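Thiol:disulfide interchange protein DsbA (Neisseria meningitidis serogroup B, PDB 2ZNM) probably acts as a periplasmic thiol:disulfide oxidoreductase of the DsbA type, built on a thioredoxin fold with an inserted helical region. Local coordinates at residues A[6-11]-A[163-168]; A[24-29]-A[152-157]; A[60-65]-A[141-146]. All coordinates share one frame; numbering follows the deposited sequence.

Interaction 1. Residues A[6-11]-A[163-168]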
loop_
_atom_site.group_PDB
_atom_site.type_symbol
_atom_site.label_atom_id
_atom_site.label_comp_id
_atom_site.label_asym_id
_atom_site.label_seq_id
_atom_site.Cartn_x
_atom_site.Cartn_y
_atom_site.Cartn_z
ATOM N N GLY A 6 -19.657 -11.635 -5.046
ATOM C CA GLY A 6 -20.611 -10.549 -4.843
ATOM C C GLY A 6 -20.870 -10.229 -3.383
ATOM O O GLY A 6 -21.398 -9.160 -3.068
ATOM N N GLU A 7 -20.502 -11.152 -2.494
ATOM C CA GLU A 7 -20.671 -10.960 -1.051
ATOM C C GLU A 7 -19.332 -10.724 -0.338
ATOM O O GLU A 7 -19.174 -9.730 0.367
ATOM C CB GLU A 7 -21.427 -12.146 -0.435
ATOM C CG GLU A 7 -21.894 -11.933 1.012
ATOM C CD GLU A 7 -22.578 -13.163 1.621
ATOM O OE1 GLU A 7 -23.238 -13.929 0.882
ATOM O OE2 GLU A 7 -22.460 -13.356 2.851
ATOM N N ASP A 8 -18.379 -11.635 -0.546
ATOM C CA ASP A 8 -17.084 -11.629 0.149
ATOM C C ASP A 8 -15.954 -11.108 -0.719
ATOM O O ASP A 8 -14.974 -10.572 -0.203
ATOM C CB ASP A 8 -16.713 -13.049 0.596
ATOM C CG ASP A 8 -17.622 -13.579 1.677
ATOM O OD1 ASP A 8 -17.632 -12.997 2.784
ATOM O OD2 ASP A 8 -18.321 -14.582 1.420
ATOM N N TYR A 9 -16.084 -11.297 -2.031
ATOM C CA TYR A 9 -15.022 -10.972 -2.980
ATOM C C TYR A 9 -15.545 -10.689 -4.390
ATOM O O TYR A 9 -16.665 -11.074 -4.748
ATOM C CB TYR A 9 -13.973 -12.096 -3.019
ATOM C CG TYR A 9 -14.412 -13.374 -3.727
ATOM C CD1 TYR A 9 -14.009 -13.638 -5.036
ATOM C CD2 TYR A 9 -15.208 -14.323 -3.082
ATOM C CE1 TYR A 9 -14.400 -14.808 -5.693
ATOM C CE2 TYR A 9 -15.607 -15.498 -3.732
ATOM C CZ TYR A 9 -15.195 -15.732 -5.036
ATOM O OH TYR A 9 -15.574 -16.888 -5.687
ATOM N N LEU A 10 -14.712 -10.020 -5.183
ATOM C CA LEU A 10 -15.024 -9.704 -6.574
ATOM C C LEU A 10 -13.883 -10.138 -7.491
ATOM O O LEU A 10 -12.715 -10.119 -7.099
ATOM C CB LEU A 10 -15.296 -8.202 -6.746
ATOM C CG LEU A 10 -16.577 -7.612 -6.146
ATOM C CD1 LEU A 10 -16.563 -6.100 -6.242
ATOM C CD2 LEU A 10 -17.825 -8.180 -6.820
ATOM N N VAL A 11 -14.238 -10.528 -8.708
ATOM C CA VAL A 11 -13.264 -10.948 -9.706
ATOM C C VAL A 11 -12.837 -9.735 -10.524
ATOM O O VAL A 11 -13.667 -9.094 -11.169
ATOM C CB VAL A 11 -13.846 -12.031 -10.657
ATOM C CG1 VAL A 11 -12.740 -12.663 -11.493
ATOM C CG2 VAL A 11 -14.598 -13.107 -9.878
ATOM N N ILE A 163 -14.221 -7.818 -0.498
ATOM C CA ILE A 163 -15.338 -6.999 -0.041
ATOM C C ILE A 163 -15.347 -7.033 1.483
ATOM O O ILE A 163 -15.484 -8.098 2.079
ATOM C CB ILE A 163 -16.705 -7.505 -0.579
ATOM C CG1 ILE A 163 -16.720 -7.497 -2.112
ATOM C CG2 ILE A 163 -17.856 -6.662 0.002
ATOM C CD1 ILE A 163 -18.000 -8.039 -2.730
ATOM N N PHE A 164 -15.192 -5.875 2.113
ATOM C CA PHE A 164 -15.171 -5.802 3.575
ATOM C C PHE A 164 -16.595 -5.706 4.131
ATOM O O PHE A 164 -17.023 -4.659 4.627
ATOM C CB PHE A 164 -14.297 -4.639 4.057
ATOM C CG PHE A 164 -12.829 -4.809 3.759
ATOM C CD1 PHE A 164 -12.012 -5.564 4.599
ATOM C CD2 PHE A 164 -12.256 -4.197 2.648
ATOM C CE1 PHE A 164 -10.649 -5.717 4.326
ATOM C CE2 PHE A 164 -10.889 -4.340 2.371
ATOM C CZ PHE A 164 -10.091 -5.102 3.210
ATOM N N ASN A 165 -17.321 -6.817 4.034
ATOM C CA ASN A 165 -18.722 -6.877 4.446
ATOM C C ASN A 165 -18.929 -7.228 5.923
ATOM O O ASN A 165 -20.019 -7.028 6.469
ATOM C CB ASN A 165 -19.529 -7.822 3.530
ATOM C CG ASN A 165 -18.978 -9.251 3.498
ATOM O OD1 ASN A 165 -17.766 -9.474 3.472
ATOM N ND2 ASN A 165 -19.879 -10.224 3.471
ATOM N N ASN A 166 -17.884 -7.729 6.571
ATOM C CA ASN A 166 -18.018 -8.209 7.943
ATOM C C ASN A 166 -17.006 -7.611 8.930
ATOM O O ASN A 166 -16.719 -8.208 9.973
ATOM C CB ASN A 166 -17.978 -9.742 7.969
ATOM C CG ASN A 166 -18.871 -10.327 9.044
ATOM O OD1 ASN A 166 -19.859 -11.002 8.744
ATOM N ND2 ASN A 166 -18.535 -10.064 10.305
ATOM N N GLY A 167 -16.482 -6.429 8.598
ATOM C CA GLY A 167 -15.546 -5.723 9.469
ATOM C C GLY A 167 -14.096 -6.146 9.304
ATOM O O GLY A 167 -13.716 -6.739 8.284
ATOM N N PHE A 168 -13.288 -5.826 10.315
ATOM C CA PHE A 168 -11.842 -6.079 10.315
ATOM C C PHE A 168 -11.529 -7.570 10.210
ATOM O O PHE A 168 -10.990 -8.021 9.208
ATOM C CB PHE A 168 -11.201 -5.467 11.579
ATOM C CG PHE A 168 -9.692 -5.566 11.623
ATOM C CD1 PHE A 168 -8.902 -4.567 11.064
ATOM C CD2 PHE A 168 -9.067 -6.651 12.239
ATOM C CE1 PHE A 168 -7.512 -4.648 11.104
ATOM C CE2 PHE A 168 -7.677 -6.750 12.285
ATOM C CZ PHE A 168 -6.898 -5.742 11.719
#

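Interaction 2. Residues A[24-29]-A[152-157]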
loop_
_atom_site.group_PDB
_atom_site.type_symbol
_atom_site.label_atom_id
_atom_site.label_comp_id
_atom_site.label_asym_id
_atom_site.label_seq_id
_atom_site.Cartn_x
_atom_site.Cartn_y
_atom_site.Cartn_z
ATOM N N ILE A 24 2.018 -16.028 -3.638
ATOM C CA ILE A 24 0.682 -15.453 -3.719
ATOM C C ILE A 24 0.727 -14.051 -3.134
ATOM O O ILE A 24 0.986 -13.862 -1.937
ATOM C CB ILE A 24 -0.374 -16.339 -2.991
ATOM C CG1 ILE A 24 -0.328 -17.776 -3.523
ATOM C CG2 ILE A 24 -1.776 -15.776 -3.158
ATOM C CD1 ILE A 24 -0.938 -18.805 -2.597
ATOM N N GLU A 25 0.486 -13.066 -3.994
ATOM C CA GLU A 25 0.487 -11.672 -3.575
ATOM C C GLU A 25 -0.767 -11.312 -2.805
ATOM O O GLU A 25 -1.871 -11.742 -3.135
ATOM C CB GLU A 25 0.622 -10.759 -4.786
ATOM C CG GLU A 25 0.716 -9.259 -4.484
ATOM C CD GLU A 25 1.110 -8.477 -5.735
ATOM O OE1 GLU A 25 2.324 -8.430 -6.047
ATOM O OE2 GLU A 25 0.204 -7.936 -6.415
ATOM N N VAL A 26 -0.569 -10.531 -1.753
ATOM C CA VAL A 26 -1.659 -9.826 -1.095
ATOM C C VAL A 26 -1.319 -8.342 -1.215
ATOM O O VAL A 26 -0.406 -7.832 -0.564
ATOM C CB VAL A 26 -1.843 -10.281 0.364
ATOM C CG1 VAL A 26 -2.989 -9.515 1.028
ATOM C CG2 VAL A 26 -2.113 -11.763 0.409
ATOM N N LEU A 27 -2.023 -7.674 -2.114
ATOM C CA LEU A 27 -1.738 -6.291 -2.423
ATOM C C LEU A 27 -2.749 -5.384 -1.740
ATOM O O LEU A 27 -3.973 -5.581 -1.869
ATOM C CB LEU A 27 -1.728 -6.084 -3.940
ATOM C CG LEU A 27 -1.939 -4.723 -4.611
ATOM C CD1 LEU A 27 -0.799 -3.771 -4.334
ATOM C CD2 LEU A 27 -2.112 -4.952 -6.120
ATOM N N GLU A 28 -2.224 -4.411 -0.998
ATOM C CA GLU A 28 -3.049 -3.359 -0.382
ATOM C C GLU A 28 -2.825 -1.991 -1.028
ATOM O O GLU A 28 -1.708 -1.485 -1.030
ATOM C CB GLU A 28 -2.771 -3.266 1.122
ATOM C CG GLU A 28 -3.860 -2.544 1.893
ATOM C CD GLU A 28 -3.358 -1.881 3.177
ATOM O OE1 GLU A 28 -2.274 -1.252 3.161
ATOM O OE2 GLU A 28 -4.061 -1.974 4.203
ATOM N N PHE A 29 -3.883 -1.402 -1.579
ATOM C CA PHE A 29 -3.872 0.042 -1.916
ATOM C C PHE A 29 -4.276 0.866 -0.701
ATOM O O PHE A 29 -5.293 0.580 -0.064
ATOM C CB PHE A 29 -4.795 0.370 -3.095
ATOM C CG PHE A 29 -4.361 -0.247 -4.396
ATOM C CD1 PHE A 29 -4.809 -1.507 -4.762
ATOM C CD2 PHE A 29 -3.494 0.432 -5.250
ATOM C CE1 PHE A 29 -4.400 -2.074 -5.960
ATOM C CE2 PHE A 29 -3.082 -0.130 -6.436
ATOM C CZ PHE A 29 -3.534 -1.375 -6.801
ATOM N N PRO A 152 -8.856 1.130 2.630
ATOM C CA PRO A 152 -7.950 0.232 1.888
ATOM C C PRO A 152 -8.706 -0.645 0.876
ATOM O O PRO A 152 -9.886 -0.952 1.073
ATOM C CB PRO A 152 -7.346 -0.637 2.995
ATOM C CG PRO A 152 -8.452 -0.746 4.006
ATOM C CD PRO A 152 -9.183 0.597 3.966
ATOM N N THR A 153 -8.057 -1.006 -0.223
ATOM C CA THR A 153 -8.584 -2.091 -1.038
ATOM C C THR A 153 -7.530 -3.179 -1.158
ATOM O O THR A 153 -6.358 -2.893 -1.419
ATOM C CB THR A 153 -9.166 -1.648 -2.418
ATOM O OG1 THR A 153 -8.165 -0.983 -3.191
ATOM C CG2 THR A 153 -10.347 -0.707 -2.227
ATOM N N VAL A 154 -7.961 -4.417 -0.922
ATOM C CA VAL A 154 -7.073 -5.572 -0.940
ATOM C C VAL A 154 -7.355 -6.466 -2.151
ATOM O O VAL A 154 -8.486 -6.888 -2.382
ATOM C CB VAL A 154 -7.146 -6.392 0.389
ATOM C CG1 VAL A 154 -6.287 -7.649 0.308
ATOM C CG2 VAL A 154 -6.715 -5.534 1.581
ATOM N N ILE A 155 -6.301 -6.734 -2.916
ATOM C CA ILE A 155 -6.347 -7.672 -4.029
ATOM C C ILE A 155 -5.401 -8.869 -3.795
ATOM O O ILE A 155 -4.226 -8.690 -3.443
ATOM C CB ILE A 155 -6.067 -6.947 -5.354
ATOM C CG1 ILE A 155 -7.047 -5.771 -5.477
ATOM C CG2 ILE A 155 -6.216 -7.915 -6.527
ATOM C CD1 ILE A 155 -6.672 -4.697 -6.454
ATOM N N VAL A 156 -5.935 -10.076 -3.984
ATOM C CA VAL A 156 -5.219 -11.319 -3.696
ATOM C C VAL A 156 -4.875 -12.088 -4.981
ATOM O O VAL A 156 -5.742 -12.324 -5.836
ATOM C CB VAL A 156 -6.038 -12.248 -2.765
ATOM C CG1 VAL A 156 -5.229 -13.511 -2.394
ATOM C CG2 VAL A 156 -6.509 -11.508 -1.512
ATOM N N GLY A 157 -3.607 -12.474 -5.106
ATOM C CA GLY A 157 -3.122 -13.190 -6.280
ATOM C C GLY A 157 -3.384 -12.461 -7.583
ATOM O O GLY A 157 -3.458 -13.091 -8.638
HETATM O O HOH W 1 -2.596 -9.139 -5.790
#

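Interaction 3. Residues A[60-65]-A[141-146]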
loop_
_atom_site.group_PDB
_atom_site.type_symbol
_atom_site.label_atom_id
_atom_site.label_comp_id
_atom_site.label_asym_id
_atom_site.label_seq_id
_atom_site.Cartn_x
_atom_site.Cartn_y
_atom_site.Cartn_z
ATOM N N GLU A 60 0.609 -0.217 -2.332
ATOM C CA GLU A 60 0.701 0.884 -3.295
ATOM C C GLU A 60 -0.097 2.082 -2.788
ATOM O O GLU A 60 -1.242 1.936 -2.330
ATOM C CB GLU A 60 0.186 0.458 -4.662
ATOM C CG GLU A 60 0.831 -0.817 -5.232
ATOM C CD GLU A 60 2.250 -0.621 -5.759
ATOM O OE1 GLU A 60 2.962 -1.623 -5.942
ATOM O OE2 GLU A 60 2.662 0.520 -6.013
ATOM N N HIS A 61 0.507 3.264 -2.832
ATOM C CA HIS A 61 -0.254 4.481 -2.548
ATOM C C HIS A 61 -1.175 4.842 -3.722
ATOM O O HIS A 61 -0.760 4.943 -4.873
ATOM C CB HIS A 61 0.639 5.657 -2.168
ATOM C CG HIS A 61 -0.087 6.740 -1.435
ATOM N ND1 HIS A 61 0.194 7.072 -0.124
ATOM C CD2 HIS A 61 -1.106 7.545 -1.816
ATOM C CE1 HIS A 61 -0.611 8.046 0.261
ATOM N NE2 HIS A 61 -1.417 8.340 -0.742
ATOM N N VAL A 62 -2.434 5.027 -3.384
ATOM C CA VAL A 62 -3.511 5.364 -4.297
ATOM C C VAL A 62 -3.288 6.804 -4.814
ATOM O O VAL A 62 -2.820 7.648 -4.078
ATOM C CB VAL A 62 -4.826 5.178 -3.475
ATOM C CG1 VAL A 62 -5.358 6.479 -2.903
ATOM C CG2 VAL A 62 -5.837 4.383 -4.200
ATOM N N VAL A 63 -3.538 7.066 -6.093
ATOM C CA VAL A 63 -3.419 8.436 -6.634
ATOM C C VAL A 63 -4.756 8.866 -7.239
ATOM O O VAL A 63 -5.071 8.484 -8.366
ATOM C CB VAL A 63 -2.311 8.566 -7.720
ATOM C CG1 VAL A 63 -2.200 10.020 -8.208
ATOM C CG2 VAL A 63 -0.971 8.054 -7.212
ATOM N N TRP A 64 -5.532 9.646 -6.481
ATOM C CA TRP A 64 -6.894 10.018 -6.881
ATOM C C TRP A 64 -6.964 11.371 -7.576
ATOM O O TRP A 64 -7.860 11.609 -8.384
ATOM C CB TRP A 64 -7.848 10.012 -5.685
ATOM C CG TRP A 64 -8.210 8.648 -5.183
ATOM C CD1 TRP A 64 -8.330 7.500 -5.921
ATOM C CD2 TRP A 64 -8.523 8.290 -3.829
ATOM N NE1 TRP A 64 -8.677 6.446 -5.103
ATOM C CE2 TRP A 64 -8.810 6.904 -3.819
ATOM C CE3 TRP A 64 -8.593 9.006 -2.627
ATOM C CZ2 TRP A 64 -9.162 6.222 -2.657
ATOM C CZ3 TRP A 64 -8.946 8.329 -1.466
ATOM C CH2 TRP A 64 -9.227 6.947 -1.490
ATOM N N GLN A 65 -6.025 12.251 -7.240
ATOM C CA GLN A 65 -5.926 13.572 -7.856
ATOM C C GLN A 65 -4.470 13.781 -8.256
ATOM O O GLN A 65 -3.576 13.248 -7.591
ATOM C CB GLN A 65 -6.389 14.678 -6.886
ATOM C CG GLN A 65 -7.849 14.574 -6.423
ATOM C CD GLN A 65 -8.858 14.528 -7.575
ATOM O OE1 GLN A 65 -8.697 15.203 -8.592
ATOM N NE2 GLN A 65 -9.907 13.731 -7.408
ATOM N N LYS A 141 -1.196 4.820 -12.533
ATOM C CA LYS A 141 -1.680 3.896 -13.560
ATOM C C LYS A 141 -2.516 2.778 -12.937
ATOM O O LYS A 141 -3.574 2.431 -13.455
ATOM C CB LYS A 141 -0.498 3.314 -14.353
ATOM C CG LYS A 141 -0.876 2.391 -15.502
ATOM C CD LYS A 141 0.359 1.949 -16.295
ATOM C CE LYS A 141 -0.025 1.156 -17.545
ATOM N NZ LYS A 141 1.002 1.267 -18.636
ATOM N N LEU A 142 -2.040 2.228 -11.824
ATOM C CA LEU A 142 -2.724 1.127 -11.139
ATOM C C LEU A 142 -4.098 1.556 -10.621
ATOM O O LEU A 142 -5.086 0.848 -10.813
ATOM C CB LEU A 142 -1.860 0.569 -9.982
ATOM C CG LEU A 142 -0.603 -0.270 -10.287
ATOM C CD1 LEU A 142 0.063 -0.765 -9.010
ATOM C CD2 LEU A 142 -0.899 -1.463 -11.178
ATOM N N THR A 143 -4.140 2.716 -9.965
ATOM C CA THR A 143 -5.380 3.299 -9.427
ATOM C C THR A 143 -6.427 3.510 -10.528
ATOM O O THR A 143 -7.601 3.157 -10.358
ATOM C CB THR A 143 -5.103 4.644 -8.690
ATOM O OG1 THR A 143 -4.249 4.414 -7.566
ATOM C CG2 THR A 143 -6.390 5.266 -8.183
ATOM N N GLU A 144 -5.985 4.062 -11.656
ATOM C CA GLU A 144 -6.856 4.349 -12.797
ATOM C C GLU A 144 -7.248 3.084 -13.557
ATOM O O GLU A 144 -8.434 2.848 -13.814
ATOM C CB GLU A 144 -6.186 5.360 -13.739
ATOM C CG GLU A 144 -5.871 6.717 -13.058
ATOM C CD GLU A 144 -5.316 7.781 -14.015
ATOM O OE1 GLU A 144 -4.792 7.423 -15.100
ATOM O OE2 GLU A 144 -5.400 8.983 -13.669
ATOM N N GLN A 145 -6.253 2.262 -13.890
ATOM C CA GLN A 145 -6.469 1.096 -14.739
ATOM C C GLN A 145 -7.379 0.082 -14.066
ATOM O O GLN A 145 -8.155 -0.600 -14.735
ATOM C CB GLN A 145 -5.137 0.452 -15.123
ATOM C CG GLN A 145 -5.245 -0.670 -16.134
ATOM C CD GLN A 145 -3.955 -0.891 -16.907
ATOM O OE1 GLN A 145 -3.075 -0.022 -16.933
ATOM N NE2 GLN A 145 -3.839 -2.054 -17.554
ATOM N N TYR A 146 -7.295 0.010 -12.742
ATOM C CA TYR A 146 -8.014 -1.008 -11.990
ATOM C C TYR A 146 -9.107 -0.435 -11.087
ATOM O O TYR A 146 -9.639 -1.139 -10.228
ATOM C CB TYR A 146 -7.025 -1.908 -11.230
ATOM C CG TYR A 146 -6.022 -2.589 -12.151
ATOM C CD1 TYR A 146 -6.388 -3.698 -12.915
ATOM C CD2 TYR A 146 -4.715 -2.111 -12.270
ATOM C CE1 TYR A 146 -5.478 -4.319 -13.766
ATOM C CE2 TYR A 146 -3.793 -2.728 -13.116
ATOM C CZ TYR A 146 -4.183 -3.834 -13.860
ATOM O OH TYR A 146 -3.280 -4.448 -14.705
#

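Interaction 1. Residues A[6-11]-A[163-168]
The carbonyl oxygen of D8 takes the backbone N-H of I163 in a backbone hydrogen bond between residues 6-11 and 163-168. I163 N lies 2.9 Å from D8 O and the N-H points almost straight at it (163°), although the donor stands well above the carbonyl plane, 48° out of it. With its CG2 anti to its own backbone N, the I163 side chain spreads along the N-terminal segment: CG2 rests 3.4 Å from E7 O, while CD1 reaches back to within 3.6 Å of G6 O. The same CD1 meets the branch point of L10, CG, at 3.7 Å, the two side chains crossing at a slant. A beta-branched isoleucine suits this place because its two arms diverge at CB, CG2 to the E7 carbonyl and CG1-CD1 to G6 and L10. The bond extends the pairing of the edge strand 9-11 with strand 160-162, where L10 and R161 are already joined through their backbones, just before the chain turns toward helix 167-185 of the thioredoxin fold. G6 has a positive phi (86°), at which a side chain would press on the preceding carbonyl. N165 packs beside E7, its CB 3.7 Å from E7 O. The D8 carboxylate turns back to the backbone N of T4, through OD2.

Interaction 2. Residues A[24-29]-A[152-157]
F29 and I155 meet rim to tip: the methyl CD1 of I155 comes to the edge of the phenyl ring, near its plane, 3.5 Å from F29 CE1. L27 CD1 lies over one face of the same ring, offset toward the rim, and T153 OG1 approaches F29 CB at 3.6 Å. These residues project from one face of the sheet; V26, E28, V154 and V156 project from the other. There V26 CG1 meets V154 CG1 at 3.9 Å, both methyls anti to their own backbone N, and E28 lays its CG against V154 CG2 before its OE2 passes P152 CB. Beta-branched valines and isoleucine suit these extended, buried positions. Strands 24-30 and 153-156 run antiparallel, as neighbouring inner strands of the thioredoxin-fold sheet, and P152, just before the second strand, follows a cis peptide bond, as expected of the cis-proline loop of this family. Residues 24-29 and 152-157 are joined by five backbone hydrogen bonds, with G157 N to E25 O the shortest at 2.7 Å and nearly straight (174°). The E25 carboxylate accepts from E19 N and pairs with R58, and a water bridges its OE2 to I155 O. The strand amides pair with one another within a largely apolar interior, while the buried E25 charge is probably stabilised by R58.

Interaction 3. Residues A[60-65]-A[141-146]
T143 faces residues 60-65 with its whole side chain. Its CB lies 3.9 Å from both the N and the O of V63, and from there the two branches part. OG1, anti to the carbonyl carbon (chi1 -63°), accepts the backbone N-H of V63 at 3.1 Å in a nearly straight bond (165°). The same hydroxyl is bonded to M139 O one turn earlier in the helix, so it joins helix and loop at once; it also lies 3.5 Å from V62 CA. The methyl CG2, anti to the backbone N, reaches within 3.5 Å of V63 O and 3.7 Å of W64 CD1. Threonine suits the place because one branch can bond to the backbone while the other packs against it. In this DsbA-like protein the contact brings the last turn of helix 130-145, which leads back to the sheet at strand 153-156, against the chain leaving edge strand 55-61. V62 CG1 stands over the centre of the W64 ring, 3.6 Å above its plane, and W64 NE1 donates to I148 O. Nearer the strand, L142 CD1 touches E60 CG at 3.9 Å. The E60 chain bends at its second torsion (chi2 -75°), and its carboxylate forms a salt bridge with R58.

Overall arrangement
From the N terminus, residues 6-11 open the widest loop, which interaction 1 closes at 163-168, where the chain leads into helix 167-185. Residues 24-29, on strand 24-30, start a second loop inside it, closed when the chain returns at 152-157 in interaction 2. Within that, residues 60-65 lead into the helical region, and interaction 3 closes the innermost loop at 141-146. The three are therefore nested and none cross. Interactions 1 and 2 touch where F164 packs on V154; interactions 2 and 3 meet through F29, which lies against both E60 and L142. Together they join edge strand 9-11, the inner strands and the end of helix 130-145 around one sheet.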